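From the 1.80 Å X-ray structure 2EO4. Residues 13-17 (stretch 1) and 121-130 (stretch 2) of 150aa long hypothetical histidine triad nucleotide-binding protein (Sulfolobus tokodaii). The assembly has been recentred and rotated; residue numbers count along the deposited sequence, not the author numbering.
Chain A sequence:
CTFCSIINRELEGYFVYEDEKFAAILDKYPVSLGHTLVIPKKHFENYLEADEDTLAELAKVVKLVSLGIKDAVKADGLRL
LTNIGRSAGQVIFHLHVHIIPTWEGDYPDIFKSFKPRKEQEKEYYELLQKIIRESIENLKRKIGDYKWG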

# COMPACT_ATOMS: atom_id res chain seq x y z
N GLY A 13 -15.42 5.63 -16.75
CA GLY A 13 -14.89 4.91 -15.61
C GLY A 13 -16.05 4.44 -14.76
O GLY A 13 -17.05 5.15 -14.64
N TYR A 14 -15.94 3.25 -14.18
CA TYR A 14 -17.01 2.71 -13.33
C TYR A 14 -16.71 2.90 -11.85
O TYR A 14 -15.87 2.21 -11.28
CB TYR A 14 -17.23 1.22 -13.62
CG TYR A 14 -17.90 0.95 -14.95
CD1 TYR A 14 -17.21 1.10 -16.15
CD2 TYR A 14 -19.25 0.58 -15.00
CE1 TYR A 14 -17.84 0.88 -17.37
CE2 TYR A 14 -19.89 0.35 -16.22
CZ TYR A 14 -19.18 0.51 -17.40
OH TYR A 14 -19.80 0.29 -18.61
N PHE A 15 -17.42 3.84 -11.22
CA PHE A 15 -17.24 4.12 -9.80
C PHE A 15 -17.90 3.07 -8.91
O PHE A 15 -19.03 2.66 -9.17
CB PHE A 15 -17.84 5.48 -9.42
CG PHE A 15 -17.10 6.66 -9.97
CD1 PHE A 15 -17.13 6.94 -11.33
CD2 PHE A 15 -16.40 7.51 -9.12
CE1 PHE A 15 -16.46 8.05 -11.84
CE2 PHE A 15 -15.72 8.62 -9.62
CZ PHE A 15 -15.76 8.89 -10.98
N VAL A 16 -17.19 2.64 -7.87
CA VAL A 16 -17.76 1.69 -6.92
C VAL A 16 -17.84 2.38 -5.55
O VAL A 16 -18.46 1.88 -4.62
CB VAL A 16 -16.93 0.38 -6.80
CG1 VAL A 16 -16.94 -0.36 -8.14
CG2 VAL A 16 -15.51 0.69 -6.36
N TYR A 17 -17.19 3.54 -5.46
CA TYR A 17 -17.20 4.34 -4.24
C TYR A 17 -16.87 5.79 -4.56
O TYR A 17 -16.03 6.07 -5.42
CB TYR A 17 -16.17 3.84 -3.21
CG TYR A 17 -16.11 4.72 -1.97
CD1 TYR A 17 -16.99 4.52 -0.92
CD2 TYR A 17 -15.21 5.79 -1.89
CE1 TYR A 17 -16.99 5.36 0.20
CE2 TYR A 17 -15.20 6.64 -0.78
CZ TYR A 17 -16.09 6.42 0.26
OH TYR A 17 -16.09 7.25 1.36
N GLU A 121 -15.51 -7.22 -21.33
CA GLU A 121 -16.73 -6.85 -22.03
C GLU A 121 -17.52 -5.94 -21.10
O GLU A 121 -17.34 -6.00 -19.88
CB GLU A 121 -17.55 -8.10 -22.37
CG GLU A 121 -16.85 -9.05 -23.32
CD GLU A 121 -16.42 -8.37 -24.61
OE1 GLU A 121 -17.29 -7.79 -25.29
OE2 GLU A 121 -15.21 -8.41 -24.93
N LYS A 122 -18.38 -5.10 -21.66
CA LYS A 122 -19.18 -4.17 -20.87
C LYS A 122 -19.85 -4.82 -19.67
O LYS A 122 -19.90 -4.25 -18.58
CB LYS A 122 -20.24 -3.51 -21.75
CG LYS A 122 -21.13 -2.52 -21.01
CD LYS A 122 -22.25 -1.98 -21.88
CE LYS A 122 -21.71 -1.22 -23.08
NZ LYS A 122 -22.82 -0.71 -23.95
N GLU A 123 -20.38 -6.03 -19.88
CA GLU A 123 -21.07 -6.77 -18.83
C GLU A 123 -20.26 -6.92 -17.54
O GLU A 123 -20.82 -6.88 -16.44
CB GLU A 123 -21.48 -8.15 -19.36
CG GLU A 123 -22.53 -8.12 -20.46
CD GLU A 123 -22.12 -7.29 -21.67
OE1 GLU A 123 -21.03 -7.53 -22.23
OE2 GLU A 123 -22.91 -6.40 -22.07
N TYR A 124 -18.95 -7.11 -17.68
CA TYR A 124 -18.07 -7.27 -16.53
C TYR A 124 -18.11 -6.04 -15.62
O TYR A 124 -18.29 -6.17 -14.40
CB TYR A 124 -16.63 -7.49 -17.00
CG TYR A 124 -15.58 -7.26 -15.92
CD1 TYR A 124 -15.24 -8.28 -15.03
CD2 TYR A 124 -14.96 -6.02 -15.78
CE1 TYR A 124 -14.29 -8.07 -14.02
CE2 TYR A 124 -14.01 -5.80 -14.78
CZ TYR A 124 -13.69 -6.82 -13.90
OH TYR A 124 -12.75 -6.61 -12.92
N TYR A 125 -17.93 -4.87 -16.21
CA TYR A 125 -17.91 -3.62 -15.45
C TYR A 125 -19.25 -3.32 -14.78
O TYR A 125 -19.29 -2.86 -13.64
CB TYR A 125 -17.52 -2.46 -16.36
CG TYR A 125 -16.18 -2.66 -17.03
CD1 TYR A 125 -14.99 -2.40 -16.34
CD2 TYR A 125 -16.09 -3.17 -18.32
CE1 TYR A 125 -13.75 -2.64 -16.94
CE2 TYR A 125 -14.86 -3.42 -18.92
CZ TYR A 125 -13.70 -3.16 -18.23
OH TYR A 125 -12.48 -3.43 -18.82
N GLU A 126 -20.34 -3.58 -15.50
CA GLU A 126 -21.66 -3.31 -14.95
C GLU A 126 -21.96 -4.20 -13.75
O GLU A 126 -22.43 -3.73 -12.72
CB GLU A 126 -22.72 -3.49 -16.04
CG GLU A 126 -22.46 -2.63 -17.27
CD GLU A 126 -23.53 -2.77 -18.33
OE1 GLU A 126 -23.90 -3.92 -18.64
OE2 GLU A 126 -23.99 -1.73 -18.85
N LEU A 127 -21.67 -5.49 -13.88
CA LEU A 127 -21.93 -6.43 -12.79
C LEU A 127 -21.03 -6.19 -11.58
O LEU A 127 -21.52 -6.13 -10.45
CB LEU A 127 -21.74 -7.87 -13.28
CG LEU A 127 -21.96 -8.94 -12.21
CD1 LEU A 127 -23.36 -8.82 -11.63
CD2 LEU A 127 -21.74 -10.32 -12.81
N LEU A 128 -19.73 -6.06 -11.81
CA LEU A 128 -18.80 -5.84 -10.71
C LEU A 128 -19.13 -4.57 -9.94
O LEU A 128 -19.08 -4.54 -8.72
CB LEU A 128 -17.36 -5.78 -11.23
CG LEU A 128 -16.60 -7.11 -11.22
CD1 LEU A 128 -16.44 -7.59 -9.79
CD2 LEU A 128 -17.35 -8.14 -12.06
N GLN A 129 -19.46 -3.51 -10.67
CA GLN A 129 -19.80 -2.24 -10.04
C GLN A 129 -21.01 -2.41 -9.13
O GLN A 129 -21.00 -1.98 -7.98
CB GLN A 129 -20.13 -1.19 -11.11
CG GLN A 129 -20.64 0.13 -10.55
CD GLN A 129 -21.13 1.07 -11.63
OE1 GLN A 129 -22.01 0.72 -12.42
NE2 GLN A 129 -20.56 2.27 -11.67
N LYS A 130 -22.05 -3.05 -9.65
CA LYS A 130 -23.27 -3.26 -8.89
C LYS A 130 -23.09 -4.13 -7.64
O LYS A 130 -23.58 -3.78 -6.56
CB LYS A 130 -24.35 -3.84 -9.81
CG LYS A 130 -24.74 -2.90 -10.95
CD LYS A 130 -25.62 -3.57 -12.00
CE LYS A 130 -25.84 -2.67 -13.21
NZ LYS A 130 -26.54 -1.40 -12.87
O HOH W 1 -19.74 5.04 -12.61

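Stretch 1 is a short segment that turns a corner at Val16 and lies against one side of the helix in stretch 2. The two are at least 108 residues apart in sequence wherever they touch, so the contact is purely tertiary. Together they bury 328 Å² of surface, most of it on Tyr14 and Gln129.

Gly13 touches no residue of the helix. Its carbonyl takes part through a water. Gly13 O accepts a weak hydrogen bond from water 1, 3.4 Å from the water oxygen.

Tyr14 makes the broadest contact. Its CA-to-CB bond points toward the helix, and chi1 is in the m well. The ring lies along the helix and meets residues from successive turns. Tyr125 is the main one. Its CB sits 3.4 Å from the centroid of the Tyr14 ring and 6° off the ring normal, so the methylene is almost centred over one face in a CH-pi contact. The closest atoms of the pair are Tyr14 CE1 and Tyr125 CB, at 3.5 Å. The two rings are also near parallel, with planes at 25°, but their centroids are 5.3 Å apart. They are slid past each other and barely overlap.

Other residues border the same ring. Tyr14 OH lies 3.9 Å from Lys122 CG, a contact with the aliphatic part of the lysine, whose end leads away. Tyr14 CE2 is 4.0 Å from Glu126 N and 4.1 Å from Glu126 CG. Gln129 OE1 lies at the ring edge, near its plane, 3.8 Å from Tyr14 CD2.

Phe15 points its CA-to-CB bond away from the helix, and its backbone makes the polar link. Gln129 NE2 donates a hydrogen bond to Phe15 O, at 3.0 Å with an N-H...O angle of 155°. This is the only direct hydrogen bond between the stretches. The glutamine reaches out with chi1 and chi2 both t. Phe15 N donates to water 1, 3.0 Å from the water oxygen. The same water accepts a weak hydrogen bond from Gln129 NE2, also 3.0 Å from its oxygen. The amide nitrogen thus meets Phe15 both directly and through water.

At Val16 the chain turns a corner. Here the backbones come nearest, with Val16 CA 5.4 Å from Gln129 CA. The CA-to-CB bond of Val16 points sideways, and Val16 CG1 lies 3.9 Å from Gln129 CA.

Tyr17 is beyond the contact. Its nearest side-chain approach is Tyr17 CB to Gln129 O, 8.9 Å.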